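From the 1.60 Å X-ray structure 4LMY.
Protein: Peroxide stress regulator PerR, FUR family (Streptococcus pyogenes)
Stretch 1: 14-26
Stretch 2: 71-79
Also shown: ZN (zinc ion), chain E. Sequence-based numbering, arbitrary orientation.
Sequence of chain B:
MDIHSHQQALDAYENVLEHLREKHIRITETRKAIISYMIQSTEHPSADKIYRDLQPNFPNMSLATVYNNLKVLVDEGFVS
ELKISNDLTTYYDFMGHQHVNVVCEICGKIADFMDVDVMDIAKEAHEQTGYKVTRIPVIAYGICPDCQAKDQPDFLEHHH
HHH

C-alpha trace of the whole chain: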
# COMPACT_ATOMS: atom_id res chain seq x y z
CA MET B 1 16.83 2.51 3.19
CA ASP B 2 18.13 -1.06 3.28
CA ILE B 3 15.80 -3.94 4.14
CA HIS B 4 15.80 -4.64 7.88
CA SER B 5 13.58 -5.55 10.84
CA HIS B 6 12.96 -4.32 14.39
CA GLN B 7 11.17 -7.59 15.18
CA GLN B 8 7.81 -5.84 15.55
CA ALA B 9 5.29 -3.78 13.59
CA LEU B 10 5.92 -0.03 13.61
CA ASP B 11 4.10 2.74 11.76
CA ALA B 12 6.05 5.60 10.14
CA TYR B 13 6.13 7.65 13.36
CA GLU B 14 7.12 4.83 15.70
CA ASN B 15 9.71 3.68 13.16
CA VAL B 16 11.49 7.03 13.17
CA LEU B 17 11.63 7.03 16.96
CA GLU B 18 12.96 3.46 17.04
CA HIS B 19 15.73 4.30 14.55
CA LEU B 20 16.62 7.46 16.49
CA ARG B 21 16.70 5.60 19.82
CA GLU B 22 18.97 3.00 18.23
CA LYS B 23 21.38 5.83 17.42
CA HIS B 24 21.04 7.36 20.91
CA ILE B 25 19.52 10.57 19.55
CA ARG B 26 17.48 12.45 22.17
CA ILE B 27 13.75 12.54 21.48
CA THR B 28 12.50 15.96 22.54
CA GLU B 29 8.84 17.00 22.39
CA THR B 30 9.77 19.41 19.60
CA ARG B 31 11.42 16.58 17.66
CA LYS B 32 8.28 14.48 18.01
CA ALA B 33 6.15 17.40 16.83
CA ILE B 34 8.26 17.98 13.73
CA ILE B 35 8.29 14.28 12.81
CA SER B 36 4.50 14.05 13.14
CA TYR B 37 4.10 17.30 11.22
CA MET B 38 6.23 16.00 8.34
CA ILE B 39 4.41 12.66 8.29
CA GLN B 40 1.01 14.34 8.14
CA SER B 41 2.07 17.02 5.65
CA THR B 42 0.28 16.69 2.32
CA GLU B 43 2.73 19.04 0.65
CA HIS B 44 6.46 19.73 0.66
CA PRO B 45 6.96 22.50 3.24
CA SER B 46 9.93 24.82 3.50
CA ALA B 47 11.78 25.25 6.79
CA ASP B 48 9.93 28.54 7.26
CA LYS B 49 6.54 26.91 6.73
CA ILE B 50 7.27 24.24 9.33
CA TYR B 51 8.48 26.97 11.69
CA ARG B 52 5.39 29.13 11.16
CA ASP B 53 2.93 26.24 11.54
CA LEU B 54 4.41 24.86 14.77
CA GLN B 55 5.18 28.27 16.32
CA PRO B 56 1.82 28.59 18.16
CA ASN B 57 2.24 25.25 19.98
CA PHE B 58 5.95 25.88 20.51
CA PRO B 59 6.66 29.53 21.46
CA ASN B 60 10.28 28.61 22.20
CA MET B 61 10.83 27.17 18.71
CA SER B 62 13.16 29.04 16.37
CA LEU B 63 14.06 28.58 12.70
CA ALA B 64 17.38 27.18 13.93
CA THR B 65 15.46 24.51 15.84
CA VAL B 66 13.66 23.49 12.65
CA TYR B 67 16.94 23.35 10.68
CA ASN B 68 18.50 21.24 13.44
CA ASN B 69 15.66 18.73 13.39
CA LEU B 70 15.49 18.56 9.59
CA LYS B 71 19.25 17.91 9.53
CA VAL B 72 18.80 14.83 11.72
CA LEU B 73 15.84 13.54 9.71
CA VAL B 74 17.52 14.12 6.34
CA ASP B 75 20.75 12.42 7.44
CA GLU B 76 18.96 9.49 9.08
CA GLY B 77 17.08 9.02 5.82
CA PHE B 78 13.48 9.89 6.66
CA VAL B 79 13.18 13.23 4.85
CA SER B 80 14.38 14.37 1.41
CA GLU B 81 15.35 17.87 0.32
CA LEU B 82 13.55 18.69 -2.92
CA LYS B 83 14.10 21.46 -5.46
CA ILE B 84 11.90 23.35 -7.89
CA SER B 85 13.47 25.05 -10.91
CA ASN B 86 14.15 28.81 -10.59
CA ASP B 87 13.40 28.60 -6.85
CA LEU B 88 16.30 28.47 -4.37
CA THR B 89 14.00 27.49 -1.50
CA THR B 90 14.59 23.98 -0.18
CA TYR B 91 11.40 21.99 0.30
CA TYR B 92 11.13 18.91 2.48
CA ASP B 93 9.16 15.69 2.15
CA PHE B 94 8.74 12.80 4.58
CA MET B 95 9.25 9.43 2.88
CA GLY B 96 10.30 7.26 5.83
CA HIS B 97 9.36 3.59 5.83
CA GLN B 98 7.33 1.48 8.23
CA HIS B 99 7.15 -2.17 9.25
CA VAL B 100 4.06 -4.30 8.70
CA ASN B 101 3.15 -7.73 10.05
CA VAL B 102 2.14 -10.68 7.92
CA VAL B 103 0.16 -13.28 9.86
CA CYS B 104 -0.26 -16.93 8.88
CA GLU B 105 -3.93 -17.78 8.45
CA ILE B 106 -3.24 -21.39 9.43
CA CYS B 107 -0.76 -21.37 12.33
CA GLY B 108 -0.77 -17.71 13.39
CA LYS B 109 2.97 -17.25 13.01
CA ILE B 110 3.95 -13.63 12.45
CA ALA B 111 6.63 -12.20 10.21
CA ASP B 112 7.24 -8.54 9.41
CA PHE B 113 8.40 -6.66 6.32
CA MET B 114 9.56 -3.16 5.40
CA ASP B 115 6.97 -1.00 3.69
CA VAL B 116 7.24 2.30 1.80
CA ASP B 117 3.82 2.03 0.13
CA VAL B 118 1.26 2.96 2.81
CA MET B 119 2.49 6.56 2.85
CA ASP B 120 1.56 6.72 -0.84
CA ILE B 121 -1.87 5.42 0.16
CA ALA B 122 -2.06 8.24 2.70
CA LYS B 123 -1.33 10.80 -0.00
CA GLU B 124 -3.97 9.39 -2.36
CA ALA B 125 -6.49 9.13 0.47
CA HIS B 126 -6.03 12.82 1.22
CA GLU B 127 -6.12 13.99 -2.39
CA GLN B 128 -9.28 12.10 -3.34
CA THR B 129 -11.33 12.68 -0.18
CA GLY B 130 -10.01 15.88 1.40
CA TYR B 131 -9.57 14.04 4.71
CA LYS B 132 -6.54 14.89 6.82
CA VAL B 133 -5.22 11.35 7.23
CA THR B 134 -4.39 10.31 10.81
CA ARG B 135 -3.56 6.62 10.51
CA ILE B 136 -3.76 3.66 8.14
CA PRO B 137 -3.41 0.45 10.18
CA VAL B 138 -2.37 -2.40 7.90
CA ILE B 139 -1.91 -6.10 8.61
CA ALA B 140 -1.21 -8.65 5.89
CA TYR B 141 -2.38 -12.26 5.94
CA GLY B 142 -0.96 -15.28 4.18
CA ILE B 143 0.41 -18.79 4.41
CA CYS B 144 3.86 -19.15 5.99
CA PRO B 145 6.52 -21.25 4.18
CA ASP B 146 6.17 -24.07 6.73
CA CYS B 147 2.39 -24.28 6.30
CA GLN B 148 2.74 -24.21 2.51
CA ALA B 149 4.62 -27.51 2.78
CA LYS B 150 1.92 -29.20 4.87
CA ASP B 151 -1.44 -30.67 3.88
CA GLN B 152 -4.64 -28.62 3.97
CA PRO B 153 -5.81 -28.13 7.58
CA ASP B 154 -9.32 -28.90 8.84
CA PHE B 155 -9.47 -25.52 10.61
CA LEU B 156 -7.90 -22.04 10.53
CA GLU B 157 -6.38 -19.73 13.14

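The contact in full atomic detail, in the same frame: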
# COMPACT_ATOMS: atom_id res chain seq x y z
N GLU B 14 6.43 5.69 14.75
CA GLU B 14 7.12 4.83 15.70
C GLU B 14 8.43 4.28 15.12
O GLU B 14 9.37 4.00 15.86
CB GLU B 14 6.22 3.68 16.17
CG GLU B 14 5.01 4.13 16.99
CD GLU B 14 5.39 4.80 18.30
OE1 GLU B 14 6.54 4.62 18.77
OE2 GLU B 14 4.54 5.51 18.87
N ASN B 15 8.48 4.13 13.80
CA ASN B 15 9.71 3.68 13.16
C ASN B 15 10.83 4.70 13.29
O ASN B 15 11.96 4.34 13.61
CB ASN B 15 9.48 3.35 11.68
CG ASN B 15 10.77 2.99 10.97
OD1 ASN B 15 11.33 3.79 10.22
ND2 ASN B 15 11.26 1.78 11.22
N VAL B 16 10.50 5.97 13.04
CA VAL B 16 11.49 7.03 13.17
C VAL B 16 12.08 7.05 14.57
O VAL B 16 13.30 7.09 14.74
CB VAL B 16 10.89 8.41 12.85
CG1 VAL B 16 11.91 9.51 13.11
CG2 VAL B 16 10.43 8.46 11.41
N LEU B 17 11.21 7.00 15.57
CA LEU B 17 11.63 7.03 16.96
C LEU B 17 12.52 5.84 17.30
O LEU B 17 13.53 5.99 18.00
CB LEU B 17 10.42 7.07 17.90
CG LEU B 17 9.52 8.30 17.80
CD1 LEU B 17 8.57 8.38 18.99
CD2 LEU B 17 10.35 9.57 17.68
N GLU B 18 12.16 4.66 16.81
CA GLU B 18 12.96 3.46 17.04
C GLU B 18 14.36 3.60 16.45
O GLU B 18 15.35 3.29 17.12
CB GLU B 18 12.26 2.22 16.48
CG GLU B 18 13.06 0.93 16.63
CD GLU B 18 13.25 0.51 18.08
OE1 GLU B 18 14.17 -0.29 18.34
OE2 GLU B 18 12.49 0.97 18.95
N HIS B 19 14.44 4.07 15.21
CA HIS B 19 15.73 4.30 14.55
C HIS B 19 16.56 5.33 15.31
O HIS B 19 17.77 5.15 15.49
CB HIS B 19 15.52 4.76 13.11
CG HIS B 19 15.21 3.65 12.15
ND1 HIS B 19 16.15 3.15 11.28
CD2 HIS B 19 14.07 2.96 11.93
CE1 HIS B 19 15.60 2.19 10.56
NE2 HIS B 19 14.34 2.05 10.93
N LEU B 20 15.92 6.41 15.75
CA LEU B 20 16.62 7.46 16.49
C LEU B 20 17.12 6.97 17.85
O LEU B 20 18.23 7.31 18.27
CB LEU B 20 15.74 8.70 16.65
CG LEU B 20 15.40 9.47 15.37
CD1 LEU B 20 14.69 10.77 15.70
CD2 LEU B 20 16.65 9.73 14.54
N ARG B 21 16.29 6.19 18.54
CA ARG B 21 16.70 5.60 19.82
C ARG B 21 17.90 4.69 19.63
O ARG B 21 18.84 4.71 20.43
CB ARG B 21 15.56 4.78 20.43
CG ARG B 21 14.43 5.60 21.04
CD ARG B 21 13.49 4.70 21.83
NE ARG B 21 12.14 5.26 21.92
CZ ARG B 21 11.11 4.84 21.20
NH1 ARG B 21 11.25 3.84 20.34
NH2 ARG B 21 9.92 5.42 21.35
N GLU B 22 17.87 3.89 18.56
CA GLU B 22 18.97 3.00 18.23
C GLU B 22 20.28 3.76 18.09
O GLU B 22 21.35 3.23 18.41
CB GLU B 22 18.67 2.24 16.93
CG GLU B 22 17.68 1.09 17.09
CD GLU B 22 17.30 0.46 15.76
OE1 GLU B 22 17.63 1.05 14.70
OE2 GLU B 22 16.66 -0.61 15.77
N LYS B 23 20.20 5.00 17.63
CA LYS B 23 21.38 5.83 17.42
C LYS B 23 21.66 6.74 18.62
O LYS B 23 22.55 7.59 18.55
CB LYS B 23 21.22 6.68 16.16
CG LYS B 23 20.84 5.89 14.92
CD LYS B 23 21.90 4.86 14.57
CE LYS B 23 22.16 4.84 13.08
NZ LYS B 23 22.71 6.15 12.61
N HIS B 24 20.90 6.55 19.69
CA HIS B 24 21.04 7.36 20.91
C HIS B 24 20.83 8.85 20.66
O HIS B 24 21.53 9.69 21.23
CB HIS B 24 22.39 7.12 21.59
CG HIS B 24 22.68 5.68 21.87
ND1 HIS B 24 23.50 4.92 21.08
CD2 HIS B 24 22.25 4.87 22.87
CE1 HIS B 24 23.57 3.69 21.57
NE2 HIS B 24 22.82 3.64 22.66
N ILE B 25 19.87 9.18 19.80
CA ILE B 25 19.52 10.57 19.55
C ILE B 25 18.34 10.96 20.44
O ILE B 25 17.30 10.29 20.42
CB ILE B 25 19.17 10.80 18.08
CG1 ILE B 25 20.37 10.43 17.19
CG2 ILE B 25 18.75 12.24 17.84
CD1 ILE B 25 20.07 10.50 15.71
N ARG B 26 18.50 12.02 21.22
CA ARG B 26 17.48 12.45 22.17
C ARG B 26 16.17 12.78 21.47
O ARG B 26 16.14 13.44 20.43
CB ARG B 26 17.95 13.66 22.98
CG ARG B 26 16.91 14.21 23.95
CD ARG B 26 17.47 15.36 24.78
NE ARG B 26 16.47 15.93 25.68
CZ ARG B 26 16.27 15.52 26.93
NH1 ARG B 26 17.00 14.54 27.44
NH2 ARG B 26 15.33 16.10 27.67
N LYS B 71 17.91 18.45 9.76
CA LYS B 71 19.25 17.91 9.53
C LYS B 71 19.35 16.46 9.99
O LYS B 71 19.89 15.61 9.29
CB LYS B 71 20.29 18.77 10.24
CG LYS B 71 21.68 18.15 10.31
CD LYS B 71 22.70 18.97 9.53
CE LYS B 71 24.02 19.03 10.27
NZ LYS B 71 24.54 17.68 10.63
N VAL B 72 18.82 16.19 11.18
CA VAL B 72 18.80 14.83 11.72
C VAL B 72 17.96 13.91 10.84
O VAL B 72 18.40 12.82 10.46
CB VAL B 72 18.26 14.80 13.16
CG1 VAL B 72 17.98 13.38 13.61
CG2 VAL B 72 19.25 15.48 14.11
N LEU B 73 16.75 14.35 10.51
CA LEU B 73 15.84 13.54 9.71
C LEU B 73 16.35 13.27 8.29
O LEU B 73 16.19 12.17 7.77
CB LEU B 73 14.45 14.18 9.66
CG LEU B 73 13.73 14.26 11.01
CD1 LEU B 73 12.32 14.79 10.84
CD2 LEU B 73 13.72 12.90 11.71
N VAL B 74 16.96 14.28 7.68
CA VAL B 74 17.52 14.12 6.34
C VAL B 74 18.69 13.14 6.35
O VAL B 74 18.78 12.26 5.49
CB VAL B 74 17.97 15.48 5.75
CG1 VAL B 74 18.89 15.27 4.56
CG2 VAL B 74 16.75 16.30 5.34
N ASP B 75 19.58 13.29 7.32
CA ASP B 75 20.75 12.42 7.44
C ASP B 75 20.37 10.98 7.78
O ASP B 75 20.94 10.04 7.24
CB ASP B 75 21.74 12.97 8.47
CG ASP B 75 22.35 14.29 8.04
OD1 ASP B 75 22.17 14.68 6.87
OD2 ASP B 75 23.03 14.93 8.88
N GLU B 76 19.40 10.82 8.68
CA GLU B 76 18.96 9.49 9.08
C GLU B 76 18.06 8.83 8.04
O GLU B 76 17.66 7.68 8.19
CB GLU B 76 18.28 9.52 10.45
CG GLU B 76 19.17 9.99 11.59
CD GLU B 76 20.40 9.12 11.78
OE1 GLU B 76 21.46 9.66 12.18
OE2 GLU B 76 20.32 7.90 11.53
N GLY B 77 17.74 9.58 6.98
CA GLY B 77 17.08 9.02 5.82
C GLY B 77 15.56 8.95 5.86
O GLY B 77 14.97 8.05 5.26
N PHE B 78 14.94 9.89 6.55
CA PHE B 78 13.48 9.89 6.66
C PHE B 78 12.84 11.08 5.94
O PHE B 78 11.62 11.11 5.74
CB PHE B 78 13.05 9.86 8.13
CG PHE B 78 13.53 8.65 8.87
CD1 PHE B 78 13.02 7.40 8.57
CD2 PHE B 78 14.49 8.76 9.87
CE1 PHE B 78 13.46 6.28 9.25
CE2 PHE B 78 14.93 7.64 10.55
CZ PHE B 78 14.41 6.39 10.24
N VAL B 79 13.66 12.05 5.56
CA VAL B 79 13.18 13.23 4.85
C VAL B 79 14.13 13.59 3.71
O VAL B 79 15.35 13.52 3.86
CB VAL B 79 13.02 14.44 5.81
CG1 VAL B 79 12.86 15.75 5.04
CG2 VAL B 79 11.84 14.23 6.75
ZN ZN E . 12.87 0.60 10.28

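Residues 14-22 are the end of a helix that begins earlier in the chain, and Lys23 is the first residue to leave helical geometry; Ile25 N still bonds back to Leu20 O at 2.9 Å. In the second stretch the helix closes in a Schellman motif at Gly77, whose positive phi (86°) is a conformation that favours glycine. Phe78 N donates to Leu73 O (2.9 Å), and the CA-to-CB bond of Phe78 points toward the first stretch. The CA atoms of Val16 and Phe78 lie 7.4 Å apart, those of Leu20 and Glu76 8.0 Å.

Phe78 contributes the largest covered area. Val16 CG2 sits over one face of its ring, 4.1 Å from the centroid of the Phe78 ring, in a CH-pi contact, and Val16 CG1 reaches Leu73 CD2 (4.1 Å). The ring edge of Phe78 meets the face of His19, with Phe78 CZ 3.4 Å from His19 CG and the planes at 80°. His19 NE2 also binds the zinc ion (ZN) at 2.2 Å, so the imidazole packed against Phe78 is anchored by the metal as well.

Farther along, Val72 CG1 packs against both Leu20 CD2 (4.0 Å) and Ile25 CD1 (4.1 Å). Leu20 CD2 also lies against Glu76 CG (3.9 Å). The exposed Lys23 closes the contact with a salt bridge, NZ donating to Glu76 OE2 (3.2 Å).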